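Local coordinates for protein 23S rRNA (guanine(2535)-N(1))-methyltransferase (Streptomyces viridochromogenes, PDB 1O9H) that methylates N1 of guanine-2535 in 23S ribosomal RNA with S-adenosyl-L-methionine as donor, conferring resistance to the orthosomycin antibiotic avilamycin, at residues S14-G19 with R132-R137; R34-I39 with T67-L72; P52-D57 with S76-I81. All coordinates share one frame; numbering follows the deposited sequence.

In the fold
The three contacts run outward from the Rossmann-like sheet of a single-chain methyltransferase. Contact 3 lies within the sheet, pairing strand 53-57 with strand 77-84. Contact 2 packs helix 33-44 against helix 64-72, the connection between those two strands; its centre is about 12 Å from that of contact 3, and the two touch where Leu77 CD1 meets Gly70 CA at 3.6 Å. Contact 1, between loop 14-19 and helix 122-140, joins contact 2 through Leu16, whose CD1 is 3.7 Å from Leu72 CD1. Contacts 1 and 3 do not touch: their centres are about 20 Å apart.

Contact 1 (S14-G19 with R132-R137)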
# COMPACT_ATOMS: atom_id res chain seq x y z
N SER A 14 -3.35 -1.24 -16.92
CA SER A 14 -4.43 -2.18 -17.21
C SER A 14 -4.07 -3.57 -16.69
O SER A 14 -4.95 -4.36 -16.36
CB SER A 14 -4.73 -2.21 -18.71
OG SER A 14 -3.58 -2.59 -19.46
N ASP A 15 -2.78 -3.86 -16.62
CA ASP A 15 -2.28 -5.13 -16.09
C ASP A 15 -2.45 -5.19 -14.58
O ASP A 15 -2.55 -6.28 -14.01
CB ASP A 15 -0.79 -5.28 -16.41
CG ASP A 15 -0.52 -5.31 -17.89
OD1 ASP A 15 -1.44 -5.65 -18.66
OD2 ASP A 15 0.60 -5.00 -18.37
N LEU A 16 -2.46 -4.03 -13.96
CA LEU A 16 -2.60 -3.91 -12.52
C LEU A 16 -4.03 -3.70 -12.10
O LEU A 16 -4.29 -3.51 -10.92
CB LEU A 16 -1.77 -2.73 -12.01
CG LEU A 16 -0.27 -2.76 -12.31
CD1 LEU A 16 0.38 -1.45 -11.90
CD2 LEU A 16 0.39 -3.90 -11.59
N ALA A 17 -4.96 -3.74 -13.04
CA ALA A 17 -6.37 -3.55 -12.71
C ALA A 17 -6.84 -4.67 -11.81
O ALA A 17 -6.42 -5.82 -11.96
CB ALA A 17 -7.24 -3.48 -13.97
N CYS A 18 -7.72 -4.33 -10.89
CA CYS A 18 -8.28 -5.33 -9.99
C CYS A 18 -9.02 -6.40 -10.77
O CYS A 18 -9.74 -6.09 -11.73
CB CYS A 18 -9.21 -4.69 -8.97
SG CYS A 18 -9.03 -5.49 -7.36
N GLY A 19 -8.81 -7.65 -10.38
CA GLY A 19 -9.45 -8.79 -11.00
C GLY A 19 -8.78 -9.35 -12.25
O GLY A 19 -9.23 -10.37 -12.76
N ARG A 132 2.41 -12.58 -17.28
CA ARG A 132 3.72 -12.80 -17.89
C ARG A 132 4.54 -11.52 -17.98
O ARG A 132 5.74 -11.53 -17.73
CB ARG A 132 3.54 -13.38 -19.29
CG ARG A 132 4.86 -13.63 -20.04
CD ARG A 132 4.68 -14.06 -21.51
NE ARG A 132 3.95 -13.07 -22.29
CZ ARG A 132 4.45 -11.91 -22.72
NH1 ARG A 132 5.71 -11.58 -22.47
NH2 ARG A 132 3.68 -11.08 -23.42
N ARG A 133 3.88 -10.43 -18.37
CA ARG A 133 4.51 -9.15 -18.55
C ARG A 133 4.99 -8.60 -17.21
O ARG A 133 6.07 -8.05 -17.11
CB ARG A 133 3.50 -8.15 -19.15
CG ARG A 133 3.47 -8.07 -20.67
CD ARG A 133 2.89 -6.72 -21.20
NE ARG A 133 1.46 -6.58 -20.89
CZ ARG A 133 0.48 -7.21 -21.54
NH1 ARG A 133 0.76 -8.01 -22.55
NH2 ARG A 133 -0.78 -7.04 -21.18
N LEU A 134 4.14 -8.73 -16.19
CA LEU A 134 4.47 -8.26 -14.85
C LEU A 134 5.63 -9.04 -14.25
O LEU A 134 6.44 -8.47 -13.52
CB LEU A 134 3.26 -8.38 -13.93
CG LEU A 134 2.06 -7.48 -14.17
CD1 LEU A 134 0.91 -7.99 -13.34
CD2 LEU A 134 2.36 -6.01 -13.87
N ARG A 135 5.71 -10.33 -14.56
CA ARG A 135 6.73 -11.23 -14.03
C ARG A 135 8.08 -10.95 -14.67
O ARG A 135 9.12 -11.08 -14.02
CB ARG A 135 6.33 -12.70 -14.29
CG ARG A 135 7.49 -13.62 -14.60
CD ARG A 135 7.29 -15.07 -14.23
NE ARG A 135 6.41 -15.80 -15.13
CZ ARG A 135 6.69 -16.09 -16.39
NH1 ARG A 135 7.82 -15.68 -16.96
NH2 ARG A 135 5.81 -16.76 -17.11
N GLU A 136 8.06 -10.59 -15.95
CA GLU A 136 9.26 -10.20 -16.68
C GLU A 136 9.78 -8.86 -16.20
O GLU A 136 10.98 -8.69 -16.07
CB GLU A 136 8.97 -10.15 -18.18
CG GLU A 136 8.69 -11.54 -18.77
CD GLU A 136 8.25 -11.50 -20.24
OE1 GLU A 136 7.59 -10.50 -20.65
OE2 GLU A 136 8.57 -12.49 -20.97
N ARG A 137 8.88 -7.92 -15.95
CA ARG A 137 9.28 -6.65 -15.33
C ARG A 137 9.80 -6.88 -13.90
O ARG A 137 10.82 -6.30 -13.53
CB ARG A 137 8.12 -5.66 -15.31
CG ARG A 137 8.57 -4.20 -15.07
CD ARG A 137 7.43 -3.16 -14.78
NE ARG A 137 6.08 -3.61 -15.18
CZ ARG A 137 5.65 -3.75 -16.44
NH1 ARG A 137 6.46 -3.47 -17.47
NH2 ARG A 137 4.40 -4.18 -16.68
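Asp15 and Leu134 are the residues whose CA atoms come nearest, 7.5 Å apart, where an irregular turn of the loop before helix 33-44 meets one side of helix 122-140. The helical segment 132-137 is regular, whereas 14-19 has no repeating backbone structure and comes near the helix through Asp15 and Leu16 alone.

Asp15 and Arg133 carry the polar half of the contact. The carboxylate is gripped side-on by two nitrogens of one guanidinium, one for each oxygen: Arg133 NH2 to Asp15 OD1 at 3.0 Å and Arg133 NE to Asp15 OD2 at 3.1 Å. Both bonds are nearly straight, at 166° and 169°, and both use the syn side of the carboxylate. The oxygens lie close to the guanidinium plane, but the two flat groups are turned 37° against each other, so the nitrogens stand out of the carboxylate plane. The arginine chain reaches this position by bending at chi3.

Next to the salt bridge, Leu134 sends one methyl, CD2, against Leu16 CD2 at 3.7 Å; Leu134 CD2 also lies 4.1 Å from Asp15 CB. The other methyl of Leu134, CD1, faces the backbone oxygen of Asp15. Leu16 continues inward onto Val68 and Leu72 of helix 64-72, while its carbonyl oxygen accepts a bond from Tyr64 OH.

Arg137 NH2 approaches Asp15 OD2 to only 4.2 Å, beyond salt-bridge range, yet this second positive charge would probably help stabilise the buried carboxylate. Two bonds from one guanidinium restrict rotation of the Asp15 carboxylate and tie the N-terminal loop to helix 122-140.

Contact 2 (R34-I39 with T67-L72)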
# COMPACT_ATOMS: atom_id res chain seq x y z
N ARG A 34 -2.82 5.34 -10.23
CA ARG A 34 -2.15 6.62 -10.43
C ARG A 34 -1.99 7.39 -9.15
O ARG A 34 -0.98 8.06 -8.95
CB ARG A 34 -2.92 7.47 -11.45
CG ARG A 34 -2.00 8.38 -12.24
CD ARG A 34 -2.71 9.16 -13.32
NE ARG A 34 -2.00 10.40 -13.65
CZ ARG A 34 -2.43 11.28 -14.56
NH1 ARG A 34 -3.57 11.06 -15.22
NH2 ARG A 34 -1.73 12.38 -14.81
N LEU A 35 -2.99 7.33 -8.29
CA LEU A 35 -2.90 8.00 -6.99
C LEU A 35 -1.87 7.33 -6.07
O LEU A 35 -1.22 7.99 -5.27
CB LEU A 35 -4.28 8.04 -6.34
CG LEU A 35 -4.47 8.76 -5.00
CD1 LEU A 35 -3.95 10.17 -5.04
CD2 LEU A 35 -5.94 8.78 -4.64
N ALA A 36 -1.70 6.02 -6.20
CA ALA A 36 -0.79 5.27 -5.33
C ALA A 36 0.66 5.60 -5.64
O ALA A 36 1.45 5.91 -4.75
CB ALA A 36 -1.03 3.79 -5.49
N THR A 37 1.00 5.53 -6.92
CA THR A 37 2.34 5.86 -7.35
C THR A 37 2.71 7.34 -7.12
O THR A 37 3.88 7.70 -7.18
CB THR A 37 2.58 5.43 -8.82
OG1 THR A 37 3.88 5.86 -9.24
CG2 THR A 37 1.65 6.12 -9.79
N GLU A 38 1.71 8.18 -6.88
CA GLU A 38 1.89 9.61 -6.67
C GLU A 38 2.23 9.84 -5.21
O GLU A 38 3.20 10.52 -4.87
CB GLU A 38 0.60 10.34 -7.05
CG GLU A 38 0.52 11.84 -6.77
CD GLU A 38 1.44 12.68 -7.63
OE1 GLU A 38 1.65 12.39 -8.85
OE2 GLU A 38 1.98 13.64 -7.07
N ILE A 39 1.45 9.23 -4.33
CA ILE A 39 1.71 9.37 -2.91
C ILE A 39 3.09 8.80 -2.56
O ILE A 39 3.75 9.28 -1.65
CB ILE A 39 0.61 8.71 -2.06
CG1 ILE A 39 -0.76 9.35 -2.34
CG2 ILE A 39 0.91 8.86 -0.60
CD1 ILE A 39 -1.94 8.44 -1.98
N THR A 67 0.59 -4.39 -3.00
CA THR A 67 1.12 -5.28 -4.04
C THR A 67 1.38 -4.45 -5.29
O THR A 67 2.43 -4.58 -5.93
CB THR A 67 0.14 -6.43 -4.35
OG1 THR A 67 -0.03 -7.27 -3.19
CG2 THR A 67 0.70 -7.38 -5.37
N VAL A 68 0.43 -3.58 -5.61
CA VAL A 68 0.53 -2.67 -6.73
C VAL A 68 1.83 -1.89 -6.66
O VAL A 68 2.53 -1.76 -7.64
CB VAL A 68 -0.73 -1.72 -6.81
CG1 VAL A 68 -0.36 -0.24 -6.91
CG2 VAL A 68 -1.61 -2.11 -7.96
N LEU A 69 2.17 -1.40 -5.48
CA LEU A 69 3.40 -0.63 -5.34
C LEU A 69 4.62 -1.49 -5.47
O LEU A 69 5.62 -1.07 -6.05
CB LEU A 69 3.43 0.09 -4.00
CG LEU A 69 2.42 1.24 -3.95
CD1 LEU A 69 2.46 1.86 -2.56
CD2 LEU A 69 2.67 2.29 -5.04
N GLY A 70 4.55 -2.70 -4.93
CA GLY A 70 5.63 -3.64 -4.99
C GLY A 70 6.02 -3.99 -6.41
O GLY A 70 7.19 -4.12 -6.71
N LEU A 71 5.04 -4.18 -7.28
CA LEU A 71 5.31 -4.55 -8.68
C LEU A 71 5.75 -3.35 -9.50
O LEU A 71 6.60 -3.47 -10.35
CB LEU A 71 4.07 -5.16 -9.34
CG LEU A 71 3.64 -6.50 -8.75
CD1 LEU A 71 2.23 -6.86 -9.18
CD2 LEU A 71 4.59 -7.61 -9.15
N LEU A 72 5.22 -2.17 -9.19
CA LEU A 72 5.42 -0.98 -10.01
C LEU A 72 6.73 -0.33 -9.70
O LEU A 72 7.42 0.13 -10.59
CB LEU A 72 4.30 0.04 -9.75
CG LEU A 72 3.99 1.06 -10.85
CD1 LEU A 72 3.62 0.37 -12.15
CD2 LEU A 72 2.86 1.97 -10.41
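Leu69 reaches from helix 64-72 to the backbone of helix 33-44 at Ala36. Its CB starts out along the flank of its own helix, not straight at the neighbour. At CG, placed anti to the carbonyl carbon (chi1 -71°), the chain swings across, and the two methyls part company. CD2 is the branch that makes the crossing: it sits 3.8 Å from Ala36 O and 4.0 Å from Ala36 CB, with Thr37 N also close by. CD1 belongs to the sheet side, where it packs on Leu55 of strand 53-57.

The small Ala36 side chain points at the other helix, and its CB also meets Val68 CG1 at 4.3 Å. Between segments 34-39 and 67-72 the axes approach to 10.1 Å and cross at -69°, a steep angle that confines the touching residues to a short patch around Thr37 and Leu69. No hydrogen bond crosses between the segments. Helix 64-72 is the crossover of a beta-alpha-beta unit in this Rossmann-like methyltransferase fold, joining strands 53-57 and 77-84. Helix 33-44 precedes that unit in the chain, and its Ile39 lies on Ala211 and Thr213 of strand 209-214.

Further along, Leu72 comes in at about a right angle to Thr37, putting its CD2 3.8 Å from Thr37 CB. The hydroxyl of Thr37 has a polar partner just beyond the segment: OG1, held anti to the backbone N (chi1 175°), hydrogen-bonds NE2 of His73, the residue directly after Leu72.

Contact 3 (P52-D57 with S76-I81); sequences PVTLWD and SLRQVI
Pro52, just before the strand, lies against Ser76 and Arg78: its ring is beside the arginine, Pro52 CB to Arg78 CB at 3.8 Å. Val53 follows as the first residue of the strand proper, donating its N-H to Ser76 O, while Val53 O accepts from Arg78 N at 3.1 Å. In both bonds the donor stands well above the carbonyl plane. Here the parallel register slips by one residue, from Val53 with Leu77 to Thr54 with Gln79, making a beta bulge at the corner formed by Arg78.

Thr54 lies side by side with Gln79, its CG2 3.7 Å from Gln79 CG. Its other branch, OG1, faces the bent Arg78 chain at CD and shares a water with Arg78 NE, the latter bond being weak. Beyond the bulge the pairing is regular. Leu55 N donates to Gln79 O, and Leu55 O takes the N-H of Ile81, N to O at 2.7 Å. Leu55 and Val80 turn their side chains to the same face of the sheet, Leu55 CD2 to Val80 CG1 at 4.3 Å.

Trp56 is on the other face with Thr54, Gln79 and Ile81. Its CG stands opposite the backbone N (chi1 -178°), bringing ring atom CD1 to 3.5 Å from Ile81 CB, with Ile81 O at the ring edge; NE1 hydrogen-bonds Ser83 OG. Asp57 ends the segment, its N 2.9 Å from Ile81 O in a hydrogen bond and its OD1 hydrogen-bonded to Thr174 OG1 and Cys59 N.

These are neighbouring parallel strands of a beta-alpha-beta unit. Helix 64-72 covers the Leu55 and Val80 face through Leu66, helix 157-164 packs on Trp56 and Ile81, and strand 171-175 flanks 53-57 on the side away from 77-84.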
# COMPACT_ATOMS: atom_id res chain seq x y z
N PRO A 52 17.00 1.90 -1.89
CA PRO A 52 15.90 0.96 -1.61
C PRO A 52 15.26 1.17 -0.24
O PRO A 52 15.95 1.24 0.77
CB PRO A 52 16.59 -0.42 -1.65
CG PRO A 52 17.85 -0.22 -2.40
CD PRO A 52 18.27 1.20 -2.17
N VAL A 53 13.94 1.24 -0.25
CA VAL A 53 13.15 1.61 0.91
C VAL A 53 12.38 0.39 1.43
O VAL A 53 11.94 -0.44 0.66
CB VAL A 53 12.17 2.72 0.50
CG1 VAL A 53 11.11 2.94 1.55
CG2 VAL A 53 12.94 4.02 0.22
N THR A 54 12.24 0.31 2.75
CA THR A 54 11.38 -0.67 3.39
C THR A 54 10.02 -0.01 3.60
O THR A 54 9.94 1.01 4.25
CB THR A 54 11.97 -1.11 4.73
OG1 THR A 54 13.22 -1.74 4.49
CG2 THR A 54 11.14 -2.18 5.40
N LEU A 55 8.98 -0.60 3.02
CA LEU A 55 7.64 -0.02 2.98
C LEU A 55 6.69 -0.86 3.83
O LEU A 55 6.68 -2.06 3.78
CB LEU A 55 7.18 0.05 1.52
CG LEU A 55 5.69 0.26 1.21
CD1 LEU A 55 5.27 1.66 1.61
CD2 LEU A 55 5.40 -0.01 -0.28
N TRP A 56 5.85 -0.19 4.60
CA TRP A 56 4.94 -0.88 5.50
C TRP A 56 3.54 -0.34 5.34
O TRP A 56 3.35 0.87 5.28
CB TRP A 56 5.41 -0.62 6.91
CG TRP A 56 4.64 -1.27 8.01
CD1 TRP A 56 3.82 -2.38 7.96
CD2 TRP A 56 4.65 -0.85 9.37
NE1 TRP A 56 3.34 -2.66 9.21
CE2 TRP A 56 3.84 -1.74 10.10
CE3 TRP A 56 5.28 0.19 10.06
CZ2 TRP A 56 3.63 -1.61 11.47
CZ3 TRP A 56 5.07 0.32 11.42
CH2 TRP A 56 4.25 -0.58 12.11
N ASP A 57 2.57 -1.23 5.26
CA ASP A 57 1.17 -0.85 5.29
C ASP A 57 0.55 -1.55 6.49
O ASP A 57 0.43 -2.78 6.51
CB ASP A 57 0.50 -1.24 3.99
CG ASP A 57 -0.91 -0.73 3.89
OD1 ASP A 57 -1.50 -0.36 4.94
OD2 ASP A 57 -1.52 -0.69 2.81
N SER A 76 12.84 0.54 -6.33
CA SER A 76 13.00 1.37 -5.13
C SER A 76 12.68 0.63 -3.84
O SER A 76 12.60 1.25 -2.80
CB SER A 76 12.14 2.63 -5.19
OG SER A 76 11.96 3.06 -6.54
N LEU A 77 12.50 -0.68 -3.90
CA LEU A 77 12.03 -1.43 -2.75
C LEU A 77 13.00 -2.54 -2.36
O LEU A 77 13.34 -3.41 -3.16
CB LEU A 77 10.65 -2.02 -3.04
CG LEU A 77 9.48 -1.03 -3.27
CD1 LEU A 77 8.21 -1.78 -3.34
CD2 LEU A 77 9.36 0.01 -2.18
N ARG A 78 13.42 -2.49 -1.10
CA ARG A 78 14.21 -3.54 -0.48
C ARG A 78 13.25 -4.63 0.04
O ARG A 78 13.50 -5.82 -0.13
CB ARG A 78 15.06 -2.94 0.67
CG ARG A 78 15.34 -3.89 1.83
CD ARG A 78 16.11 -3.27 3.00
NE ARG A 78 17.15 -2.38 2.50
CZ ARG A 78 18.31 -2.77 1.96
NH1 ARG A 78 18.62 -4.07 1.85
NH2 ARG A 78 19.17 -1.86 1.52
N GLN A 79 12.17 -4.22 0.68
CA GLN A 79 11.16 -5.18 1.11
C GLN A 79 9.88 -4.51 1.56
O GLN A 79 9.88 -3.32 1.86
CB GLN A 79 11.73 -6.03 2.24
CG GLN A 79 11.63 -5.38 3.61
CD GLN A 79 11.87 -6.38 4.70
OE1 GLN A 79 11.14 -7.38 4.80
NE2 GLN A 79 12.88 -6.13 5.53
N VAL A 80 8.79 -5.27 1.62
CA VAL A 80 7.51 -4.73 2.08
C VAL A 80 6.88 -5.50 3.26
O VAL A 80 6.94 -6.72 3.33
CB VAL A 80 6.50 -4.65 0.94
CG1 VAL A 80 7.11 -3.94 -0.25
CG2 VAL A 80 6.00 -6.01 0.54
N ILE A 81 6.27 -4.74 4.17
CA ILE A 81 5.59 -5.28 5.33
C ILE A 81 4.09 -5.01 5.22
O ILE A 81 3.67 -3.89 4.95
CB ILE A 81 6.10 -4.65 6.65
CG1 ILE A 81 7.64 -4.55 6.71
CG2 ILE A 81 5.59 -5.47 7.84
CD1 ILE A 81 8.33 -5.84 6.82
O HOH W 1 15.64 -0.19 4.24